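Local structure of Ice-binding protein (Colwellia, 3WP9) at residues 22-27 with 44-50; 191-197 with 209-215; 81-85 with 183-187; 8-14 with 74-80. The protein binds to the surface of ice crystals, inhibits their growth and prevents larger ice grains from forming at the expense of smaller ones. All coordinates share one frame; numbering follows the deposited sequence.

The four contacts fall into two pairs on a right-handed beta-helix. Contacts 1 and 2 have centres about 11 Å apart and meet directly, because strands 22-25 and 207-210 are neighbours in one parallel sheet although far apart in sequence. Contacts 3 and 4, about 10 Å apart between centres, share helix 71-89, which runs alongside the beta-helix; the two pairs are separated by 20 to 22 Å between centres. Along the chain contact 1 is nested in the loop closed by contact 4; contact 3 follows, then contact 2. Contacts 1 and 2 join successive coils, one of them carrying an ice-binding motif inferred by similarity, while contacts 3 and 4 fasten the helix to the coils.

Contact 1. Residues 22-27 with 44-50; sequences ITDVYP and LLLNCDE
Asp49 meets the ring of Tyr26 at its edge, with OD1 in the ring plane and 3.2 Å from CE1, while CB of Pro27, which follows a cis peptide bond, lies over one face near the rim. The hydroxyl also donates to this oxygen, OH to Asp49 OD1 measuring 3.3 Å, and comes from above the carboxylate, 52° out of its plane. Tyrosine suits the place because its long flat ring, swung out by a CG anti to the backbone N (chi1 -173°), reaches across to the 3-10 segment 48-50 and still ends in a donor. The Glu50 carboxylate approaches the same ring obliquely and is held on both oxygens: OE2 uses its anti lone pair to take Asn47 N at 2.7 Å, and OE1 accepts from the backbone N of Ser28, a residue whose OG also hydrogen-bonds Asp24 OD1. Asn47 OD1 in turn receives Asp49 N at 3.0 Å, an Asx turn that fixes the Asp49 end of the loop, next to the Cys48-Cys66 disulfide. At the other end Leu45 N donates to Ile22 O over 2.8 Å, and one water bridges Asp24 O and Leu45 O. Branched and long aliphatic chains fill the buried side: Ile22 CG2 rests 4.0 Å from Leu46 CD1, and Ile22 lies alongside Leu44, pointing the same way. Leu46 also packs its CD2 beside Asp24 CB at 3.9 Å. A lone backbone bridge, Ile22 with Leu44, and then side chains and a water lay the loop of the following coil against edge strand 22-25, as coils stack in a right-handed beta-helix.

Contact 2. Residues 191-197 with 209-215; sequences VNTGTTV and LQKNTIN
Val191 packs on Leu209 and Asn212 of the adjoining coil: its CG2 meets Leu209 CD2 at 3.9 Å, and its CG1, standing opposite the backbone N (chi1 -168°), lies on the amide of Asn212. Asn192 begins a type II beta turn ending at Thr195, and its carbonyl O takes two donors, Thr195 N and Asn212 ND2, the latter at 2.7 Å from above the carbonyl plane. Thr193 sets OG1 3.2 Å from Gln210 OE1, a bond whose proton is not settled. Gly194 supplies the positive phi (84°) that this turn needs at its third position, and its N donates to Gln210 O at 3.2 Å. Thr195 O is gripped from opposite faces by Asn212 ND2 and Thr213 N; the Thr195 hydroxyl itself turns to Gly174. Parallel pairing then starts: Thr196 lies alongside Thr213, and a water joins both OG1 atoms to Gly194 O. Val197 N donates to Thr213 O at 2.8 Å, while Val197 O receives Asn215 N almost straight (176°); on the other sheet face from Thr196, Val197 CG2 meets Ile214 CD1 at 3.8 Å. Asparagine suits position 212: OD1 accepts from Gln210 N while ND2 reaches two turn carbonyls. Buried aliphatics and the Asn212 amide thus tie the turn to the next coil, while the water on Thr196, a motif residue, is consistent with the ice-binding role inferred by similarity for Thr193 to Thr196.

Contact 3. Residues 81-85 with 183-187; sequences MGIAY and VLSKT
Lys186 NZ has three partners: it stands over the face of the Tyr85 ring, 4.6 Å from the centroid and 26° off the normal, in a cation-pi contact. It also donates to a water at 3.1 Å from NZ, itself a donor to Gly82 O, and makes a weak bond to Gln204. The lysine chain leaves with CG anti to the backbone N (chi1 -180°) and bends at its next two torsions, folding over the ring with CE 4.1 Å from the Tyr85 centroid as a CH-pi contact. At the ring edge sits the backbone of Leu184, whose O is 3.4 Å from Tyr85 CD1, and the phenol OH bonds to Gln166. Replacing Tyr85 by an alanine would probably open a gap beside Leu184 and rob the lysine of the ring that supports it and Gln166 of its hydroxyl partner. Leu184 CD2 lies 3.9 Å from Ala84 CB and also touches Met81; the small alanine lets the leucine come close to the helix. Helix 81-85 crosses strand 183-185 nearly at right angles (95°), with axes 8.7 Å apart, as in the ice-binding protein fold, where a helix lies along a right-handed beta-helix, across the strands of one sheet.

Contact 4. Residues 8-14 with 74-80; sequences LGEAGTF and LELAVSD
Residues 10-13 form a short 3-10 turn that leans on helix 74-80, with the CA atoms of Glu10 and Ala77 only 4.3 Å apart. This joins, in the ice-binding beta-helix fold, the lead into strand 14-18 with the flanking helix. Asp80 carries the polar part: with CG opposite its carbonyl carbon (chi1 -74°), its OD2 accepts from Glu10 N over 2.6 Å, nearly straight (167°) and on the anti side of the carboxylate. Gly9 comes up beside that oxygen, its CA 3.4 Å from Asp80 OD2, where any side chain would collide, and its positive phi is one glycine adopts readily. With an alanine in place of Asp80, Glu10 N would be likely to lose its acceptor and the start of the turn to drift from the helix. Glu10 lies alongside Leu76, pointing the same way, with CG 3.8 Å from Leu76 CB. Glu10 O accepts from both OG1 and N of Thr13, the OG1 bond measuring 2.6 Å. Ala11 and Ala77 are small enough for close approach, Ala11 CB lying 3.5 Å from Ala77 O. Phe14 then turns its ring to the helix, CZ meeting Leu74 CD2 at 3.7 Å and CE2 coming within 3.4 Å of Ala77 CB.

Contact 1. Residues 22-27 with 44-50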
# COMPACT_ATOMS: atom_id res chain seq x y z
N ILE A 22 -7.39 -6.40 -10.26
CA ILE A 22 -7.65 -6.45 -8.80
C ILE A 22 -8.59 -7.63 -8.57
O ILE A 22 -9.68 -7.70 -9.18
CB ILE A 22 -8.31 -5.16 -8.28
CG1 ILE A 22 -7.46 -3.90 -8.51
CG2 ILE A 22 -8.67 -5.36 -6.83
CD1 ILE A 22 -8.21 -2.65 -8.04
N THR A 23 -8.18 -8.59 -7.71
CA THR A 23 -9.03 -9.76 -7.45
C THR A 23 -9.61 -9.66 -6.03
O THR A 23 -9.03 -8.99 -5.15
CB THR A 23 -8.35 -11.13 -7.60
OG1 THR A 23 -7.36 -11.28 -6.61
CG2 THR A 23 -7.64 -11.28 -8.92
N ASP A 24 -10.71 -10.34 -5.79
CA ASP A 24 -11.32 -10.28 -4.52
C ASP A 24 -12.12 -11.51 -4.13
O ASP A 24 -12.96 -12.01 -4.92
CB ASP A 24 -12.26 -9.08 -4.54
CG ASP A 24 -13.05 -8.91 -3.20
OD1 ASP A 24 -12.43 -8.65 -2.16
OD2 ASP A 24 -14.30 -8.99 -3.20
N VAL A 25 -11.97 -11.93 -2.88
CA VAL A 25 -12.83 -12.92 -2.27
C VAL A 25 -13.78 -12.12 -1.39
O VAL A 25 -13.39 -11.53 -0.42
CB VAL A 25 -12.04 -13.96 -1.42
CG1 VAL A 25 -13.01 -14.87 -0.69
CG2 VAL A 25 -11.01 -14.76 -2.29
N TYR A 26 -15.03 -12.05 -1.87
CA TYR A 26 -16.12 -11.22 -1.31
C TYR A 26 -16.49 -11.72 0.10
O TYR A 26 -16.45 -12.91 0.38
CB TYR A 26 -17.33 -11.41 -2.25
CG TYR A 26 -18.52 -10.54 -1.99
CD1 TYR A 26 -18.65 -9.30 -2.63
CD2 TYR A 26 -19.55 -10.97 -1.14
CE1 TYR A 26 -19.75 -8.46 -2.41
CE2 TYR A 26 -20.66 -10.14 -0.92
CZ TYR A 26 -20.75 -8.88 -1.53
OH TYR A 26 -21.83 -8.05 -1.31
N PRO A 27 -16.88 -10.82 0.99
CA PRO A 27 -16.94 -9.35 0.76
C PRO A 27 -15.78 -8.58 1.40
O PRO A 27 -15.36 -8.91 2.51
CB PRO A 27 -18.21 -8.97 1.55
CG PRO A 27 -18.19 -9.86 2.76
CD PRO A 27 -17.58 -11.21 2.22
N LEU A 44 -10.81 -5.94 -13.32
CA LEU A 44 -11.11 -5.33 -11.98
C LEU A 44 -12.31 -6.06 -11.43
O LEU A 44 -13.44 -5.84 -11.87
CB LEU A 44 -11.35 -3.81 -12.17
CG LEU A 44 -11.04 -2.94 -10.95
CD1 LEU A 44 -11.27 -1.48 -11.41
CD2 LEU A 44 -11.95 -3.24 -9.75
N LEU A 45 -12.06 -7.02 -10.53
CA LEU A 45 -13.10 -7.98 -10.10
C LEU A 45 -13.59 -7.65 -8.73
O LEU A 45 -13.70 -8.53 -7.89
CB LEU A 45 -12.49 -9.38 -10.02
CG LEU A 45 -11.83 -9.85 -11.32
CD1 LEU A 45 -11.09 -11.20 -11.04
CD2 LEU A 45 -12.78 -9.91 -12.50
N LEU A 46 -13.71 -6.38 -8.38
CA LEU A 46 -14.51 -6.04 -7.20
C LEU A 46 -15.93 -5.70 -7.65
O LEU A 46 -16.15 -5.23 -8.83
CB LEU A 46 -13.95 -4.73 -6.57
CG LEU A 46 -12.68 -4.85 -5.69
CD1 LEU A 46 -11.93 -3.53 -5.51
CD2 LEU A 46 -13.15 -5.32 -4.30
N ASN A 47 -16.86 -5.87 -6.70
CA ASN A 47 -18.28 -5.61 -6.92
C ASN A 47 -18.49 -4.13 -6.54
O ASN A 47 -17.82 -3.63 -5.69
CB ASN A 47 -19.18 -6.52 -6.09
CG ASN A 47 -20.66 -6.40 -6.50
OD1 ASN A 47 -21.32 -5.37 -6.26
ND2 ASN A 47 -21.16 -7.44 -7.16
N CYS A 48 -19.39 -3.44 -7.26
CA CYS A 48 -19.62 -2.04 -7.00
C CYS A 48 -19.99 -1.83 -5.54
O CYS A 48 -19.63 -0.81 -4.93
CB CYS A 48 -20.69 -1.53 -7.97
SG CYS A 48 -19.98 -1.34 -9.62
N ASP A 49 -20.63 -2.80 -4.91
CA ASP A 49 -21.01 -2.64 -3.48
C ASP A 49 -19.83 -2.77 -2.49
O ASP A 49 -19.95 -2.52 -1.29
CB ASP A 49 -22.19 -3.53 -3.09
CG ASP A 49 -21.96 -5.04 -3.39
OD1 ASP A 49 -20.84 -5.59 -3.19
OD2 ASP A 49 -22.92 -5.72 -3.82
N GLU A 50 -18.68 -3.15 -2.99
CA GLU A 50 -17.53 -3.24 -2.11
C GLU A 50 -16.67 -1.96 -2.10
O GLU A 50 -15.70 -1.91 -1.33
CB GLU A 50 -16.63 -4.46 -2.49
CG GLU A 50 -17.39 -5.77 -2.45
CD GLU A 50 -16.54 -6.89 -3.00
OE1 GLU A 50 -15.86 -7.56 -2.16
OE2 GLU A 50 -16.50 -7.04 -4.25
O HOH W 1 -12.94 -11.26 -7.55

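Contact 2. Residues 191-197 with 209-215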
# COMPACT_ATOMS: atom_id res chain seq x y z
N VAL A 191 -3.39 -9.63 0.04
CA VAL A 191 -3.87 -9.34 1.42
C VAL A 191 -4.80 -10.55 1.76
O VAL A 191 -5.73 -10.80 1.04
CB VAL A 191 -4.61 -8.02 1.45
CG1 VAL A 191 -4.81 -7.65 2.92
CG2 VAL A 191 -3.80 -6.93 0.80
N ASN A 192 -4.47 -11.30 2.79
CA ASN A 192 -5.23 -12.50 3.15
C ASN A 192 -6.42 -12.22 4.08
O ASN A 192 -6.63 -11.03 4.58
CB ASN A 192 -4.28 -13.59 3.59
CG ASN A 192 -3.71 -14.37 2.39
OD1 ASN A 192 -4.04 -14.10 1.24
ND2 ASN A 192 -2.90 -15.40 2.71
N THR A 193 -7.19 -13.24 4.33
CA THR A 193 -8.55 -13.12 4.89
C THR A 193 -8.62 -12.24 6.15
O THR A 193 -7.88 -12.49 7.14
CB THR A 193 -8.98 -14.53 5.33
OG1 THR A 193 -8.88 -15.41 4.19
CG2 THR A 193 -10.40 -14.54 5.90
N GLY A 194 -9.52 -11.25 6.08
CA GLY A 194 -9.86 -10.50 7.29
C GLY A 194 -8.96 -9.37 7.67
O GLY A 194 -9.29 -8.56 8.61
N THR A 195 -7.83 -9.20 6.99
CA THR A 195 -6.89 -8.16 7.35
C THR A 195 -7.41 -6.75 7.03
O THR A 195 -8.17 -6.52 6.10
CB THR A 195 -5.56 -8.48 6.62
OG1 THR A 195 -5.02 -9.62 7.28
CG2 THR A 195 -4.51 -7.33 6.60
N THR A 196 -6.93 -5.81 7.86
CA THR A 196 -7.26 -4.41 7.61
C THR A 196 -5.99 -3.66 7.17
O THR A 196 -4.87 -3.92 7.70
CB THR A 196 -7.63 -3.78 8.95
OG1 THR A 196 -8.84 -4.39 9.39
CG2 THR A 196 -7.86 -2.23 8.79
N VAL A 197 -6.17 -2.82 6.15
CA VAL A 197 -5.07 -2.00 5.76
C VAL A 197 -5.55 -0.51 5.86
O VAL A 197 -6.57 -0.17 5.30
CB VAL A 197 -4.67 -2.27 4.29
CG1 VAL A 197 -3.64 -1.21 3.85
CG2 VAL A 197 -4.17 -3.72 4.19
N LEU A 209 -7.33 -9.35 -2.88
CA LEU A 209 -7.90 -9.12 -1.55
C LEU A 209 -8.70 -10.35 -1.17
O LEU A 209 -9.28 -11.04 -2.06
CB LEU A 209 -8.90 -7.94 -1.57
CG LEU A 209 -8.30 -6.60 -2.08
CD1 LEU A 209 -9.51 -5.58 -2.07
CD2 LEU A 209 -7.08 -6.17 -1.23
N GLN A 210 -8.78 -10.59 0.14
CA GLN A 210 -9.61 -11.67 0.64
C GLN A 210 -10.33 -11.13 1.86
O GLN A 210 -9.73 -11.05 2.92
CB GLN A 210 -8.84 -12.94 1.04
CG GLN A 210 -8.19 -13.58 -0.13
CD GLN A 210 -7.26 -14.74 0.33
OE1 GLN A 210 -7.19 -15.10 1.53
NE2 GLN A 210 -6.44 -15.20 -0.60
N LYS A 211 -11.63 -10.83 1.71
CA LYS A 211 -12.45 -10.37 2.88
C LYS A 211 -11.75 -9.25 3.73
O LYS A 211 -11.55 -9.43 4.93
CB LYS A 211 -12.89 -11.52 3.75
CG LYS A 211 -13.65 -12.57 2.92
CD LYS A 211 -14.10 -13.73 3.77
CE LYS A 211 -15.08 -14.64 3.04
NZ LYS A 211 -15.11 -16.00 3.70
N ASN A 212 -11.31 -8.18 3.07
CA ASN A 212 -10.49 -7.19 3.81
C ASN A 212 -11.27 -5.86 3.94
O ASN A 212 -12.25 -5.65 3.29
CB ASN A 212 -9.24 -6.85 3.04
CG ASN A 212 -8.39 -8.11 2.77
OD1 ASN A 212 -8.09 -8.45 1.58
ND2 ASN A 212 -7.94 -8.74 3.86
N THR A 213 -10.71 -5.09 4.85
CA THR A 213 -11.15 -3.68 4.98
C THR A 213 -9.92 -2.90 4.59
O THR A 213 -8.86 -2.99 5.23
CB THR A 213 -11.42 -3.41 6.42
OG1 THR A 213 -12.50 -4.27 6.87
CG2 THR A 213 -11.84 -1.91 6.61
N ILE A 214 -10.04 -2.16 3.49
CA ILE A 214 -8.97 -1.38 3.00
C ILE A 214 -9.41 0.11 3.05
O ILE A 214 -10.36 0.47 2.32
CB ILE A 214 -8.59 -1.75 1.54
CG1 ILE A 214 -8.41 -3.32 1.36
CG2 ILE A 214 -7.36 -0.97 1.09
CD1 ILE A 214 -7.26 -4.00 2.05
N ASN A 215 -8.69 0.90 3.87
CA ASN A 215 -9.09 2.32 4.07
C ASN A 215 -8.04 3.29 3.57
O ASN A 215 -6.85 3.13 3.92
CB ASN A 215 -9.23 2.60 5.55
CG ASN A 215 -10.27 1.75 6.26
OD1 ASN A 215 -11.36 1.57 5.75
ND2 ASN A 215 -9.93 1.25 7.43
O HOH W 2 -10.92 -6.23 8.17

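Contact 3. Residues 81-85 with 183-187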
# COMPACT_ATOMS: atom_id res chain seq x y z
N MET A 81 2.51 6.64 -9.96
CA MET A 81 2.82 5.51 -9.06
C MET A 81 4.25 5.04 -9.36
O MET A 81 5.04 4.78 -8.43
CB MET A 81 1.83 4.37 -9.24
CG MET A 81 2.43 3.04 -8.70
SD MET A 81 1.27 1.65 -8.72
CE MET A 81 0.94 1.40 -10.49
N GLY A 82 4.62 4.99 -10.64
CA GLY A 82 6.00 4.54 -10.94
C GLY A 82 7.08 5.55 -10.56
O GLY A 82 8.15 5.14 -10.09
N ILE A 83 6.77 6.84 -10.72
CA ILE A 83 7.60 7.91 -10.24
C ILE A 83 7.77 7.81 -8.71
O ILE A 83 8.88 7.92 -8.22
CB ILE A 83 7.00 9.32 -10.66
CG1 ILE A 83 7.09 9.45 -12.20
CG2 ILE A 83 7.68 10.46 -9.88
CD1 ILE A 83 6.12 10.44 -12.82
N ALA A 84 6.66 7.59 -7.98
CA ALA A 84 6.72 7.40 -6.50
C ALA A 84 7.59 6.26 -6.07
O ALA A 84 8.43 6.38 -5.12
CB ALA A 84 5.35 7.28 -5.89
N TYR A 85 7.44 5.14 -6.76
CA TYR A 85 8.21 3.98 -6.43
C TYR A 85 9.70 4.33 -6.61
O TYR A 85 10.53 4.02 -5.77
CB TYR A 85 7.78 2.80 -7.38
CG TYR A 85 8.65 1.58 -7.15
CD1 TYR A 85 8.21 0.55 -6.36
CD2 TYR A 85 9.92 1.47 -7.67
CE1 TYR A 85 9.01 -0.56 -6.09
CE2 TYR A 85 10.74 0.38 -7.41
CZ TYR A 85 10.27 -0.65 -6.63
OH TYR A 85 11.08 -1.72 -6.35
N VAL A 183 1.96 1.23 0.22
CA VAL A 183 2.71 0.12 -0.38
C VAL A 183 2.90 0.40 -1.86
O VAL A 183 1.91 0.48 -2.64
CB VAL A 183 2.00 -1.21 -0.20
CG1 VAL A 183 2.85 -2.39 -0.62
CG2 VAL A 183 1.65 -1.38 1.29
N LEU A 184 4.16 0.66 -2.17
CA LEU A 184 4.66 0.84 -3.60
C LEU A 184 5.34 -0.45 -3.96
O LEU A 184 6.51 -0.71 -3.69
CB LEU A 184 5.62 2.03 -3.70
CG LEU A 184 4.82 3.32 -3.46
CD1 LEU A 184 5.84 4.33 -2.94
CD2 LEU A 184 4.12 3.80 -4.75
N SER A 185 4.55 -1.40 -4.48
CA SER A 185 5.09 -2.74 -4.78
C SER A 185 5.45 -2.81 -6.26
O SER A 185 4.65 -2.39 -7.09
CB SER A 185 4.00 -3.83 -4.55
OG SER A 185 4.57 -5.11 -4.80
N LYS A 186 6.58 -3.39 -6.54
CA LYS A 186 6.99 -3.57 -7.94
C LYS A 186 6.17 -4.65 -8.60
O LYS A 186 6.06 -4.71 -9.86
CB LYS A 186 8.49 -3.87 -8.00
CG LYS A 186 9.03 -4.07 -9.43
CD LYS A 186 9.87 -2.91 -9.93
CE LYS A 186 8.97 -1.73 -10.26
NZ LYS A 186 9.46 -0.73 -11.29
N THR A 187 5.75 -5.62 -7.81
CA THR A 187 4.93 -6.69 -8.39
C THR A 187 3.57 -6.71 -7.70
O THR A 187 2.84 -5.65 -7.76
CB THR A 187 5.58 -8.12 -8.42
OG1 THR A 187 5.81 -8.62 -7.13
CG2 THR A 187 6.98 -8.12 -9.16
O HOH W 3 8.53 2.23 -10.89

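Contact 4. Residues 8-14 with 74-80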
# COMPACT_ATOMS: atom_id res chain seq x y z
N LEU A 8 3.00 11.30 -4.32
CA LEU A 8 2.29 10.22 -5.05
C LEU A 8 1.59 10.74 -6.30
O LEU A 8 1.09 9.98 -7.11
CB LEU A 8 1.27 9.52 -4.10
CG LEU A 8 1.84 8.93 -2.82
CD1 LEU A 8 0.61 8.32 -2.09
CD2 LEU A 8 2.93 7.90 -3.14
N GLY A 9 1.54 12.05 -6.53
CA GLY A 9 0.79 12.50 -7.69
C GLY A 9 -0.65 12.00 -7.78
O GLY A 9 -1.37 11.98 -6.76
N GLU A 10 -1.05 11.59 -8.99
CA GLU A 10 -2.45 11.19 -9.27
C GLU A 10 -2.69 9.80 -8.62
O GLU A 10 -3.87 9.46 -8.34
CB GLU A 10 -2.72 11.12 -10.77
CG GLU A 10 -2.78 12.48 -11.47
CD GLU A 10 -3.63 13.50 -10.73
OE1 GLU A 10 -4.67 13.17 -10.13
OE2 GLU A 10 -3.25 14.68 -10.76
N ALA A 11 -1.58 9.09 -8.33
CA ALA A 11 -1.70 7.83 -7.54
C ALA A 11 -2.22 8.05 -6.12
O ALA A 11 -2.87 7.19 -5.51
CB ALA A 11 -0.38 7.05 -7.58
N GLY A 12 -2.04 9.27 -5.60
CA GLY A 12 -2.41 9.51 -4.26
C GLY A 12 -3.91 9.68 -4.07
O GLY A 12 -4.34 9.86 -2.92
N THR A 13 -4.70 9.64 -5.16
CA THR A 13 -6.15 9.70 -5.10
C THR A 13 -6.74 8.28 -5.06
O THR A 13 -7.94 8.10 -4.86
CB THR A 13 -6.76 10.47 -6.26
OG1 THR A 13 -6.29 9.92 -7.48
CG2 THR A 13 -6.33 11.93 -6.23
N PHE A 14 -5.86 7.28 -5.20
CA PHE A 14 -6.36 5.89 -5.14
C PHE A 14 -5.99 5.19 -3.84
O PHE A 14 -4.86 5.34 -3.30
CB PHE A 14 -5.81 5.09 -6.32
CG PHE A 14 -6.38 5.48 -7.65
CD1 PHE A 14 -7.52 4.85 -8.17
CD2 PHE A 14 -5.82 6.54 -8.39
CE1 PHE A 14 -8.07 5.20 -9.38
CE2 PHE A 14 -6.36 6.91 -9.62
CZ PHE A 14 -7.48 6.24 -10.14
N LEU A 74 -6.30 7.45 -15.48
CA LEU A 74 -5.59 6.24 -15.01
C LEU A 74 -4.17 6.18 -15.48
O LEU A 74 -3.29 5.76 -14.75
CB LEU A 74 -6.33 5.00 -15.44
CG LEU A 74 -7.48 4.65 -14.50
CD1 LEU A 74 -8.39 3.71 -15.28
CD2 LEU A 74 -7.14 4.10 -13.13
N GLU A 75 -3.94 6.63 -16.69
CA GLU A 75 -2.61 6.71 -17.25
C GLU A 75 -1.72 7.62 -16.42
O GLU A 75 -0.58 7.25 -16.14
CB GLU A 75 -2.70 7.30 -18.65
CG GLU A 75 -1.37 7.14 -19.39
CD GLU A 75 -1.42 7.73 -20.78
OE1 GLU A 75 -2.54 7.89 -21.36
OE2 GLU A 75 -0.33 8.01 -21.31
N LEU A 76 -2.25 8.78 -16.01
CA LEU A 76 -1.53 9.70 -15.14
C LEU A 76 -1.25 9.04 -13.79
O LEU A 76 -0.08 9.04 -13.39
CB LEU A 76 -2.27 11.02 -14.91
CG LEU A 76 -2.47 11.89 -16.16
CD1 LEU A 76 -3.29 13.14 -15.77
CD2 LEU A 76 -1.13 12.20 -16.76
N ALA A 77 -2.28 8.50 -13.11
CA ALA A 77 -2.09 7.78 -11.83
C ALA A 77 -1.04 6.69 -11.90
O ALA A 77 -0.13 6.60 -11.01
CB ALA A 77 -3.38 7.15 -11.33
N VAL A 78 -1.14 5.82 -12.93
CA VAL A 78 -0.13 4.75 -13.05
C VAL A 78 1.28 5.28 -13.25
O VAL A 78 2.29 4.78 -12.70
CB VAL A 78 -0.54 3.71 -14.10
CG1 VAL A 78 0.64 2.76 -14.43
CG2 VAL A 78 -1.75 2.92 -13.63
N SER A 79 1.39 6.33 -14.08
CA SER A 79 2.69 7.05 -14.23
C SER A 79 3.25 7.57 -12.92
O SER A 79 4.41 7.31 -12.59
CB SER A 79 2.46 8.29 -15.12
OG SER A 79 2.55 7.82 -16.44
N ASP A 80 2.43 8.31 -12.17
CA ASP A 80 2.83 8.90 -10.84
C ASP A 80 3.16 7.80 -9.81
O ASP A 80 4.01 8.00 -8.92
CB ASP A 80 1.74 9.80 -10.30
CG ASP A 80 1.68 11.13 -11.06
OD1 ASP A 80 2.70 11.40 -11.72
OD2 ASP A 80 0.62 11.83 -10.98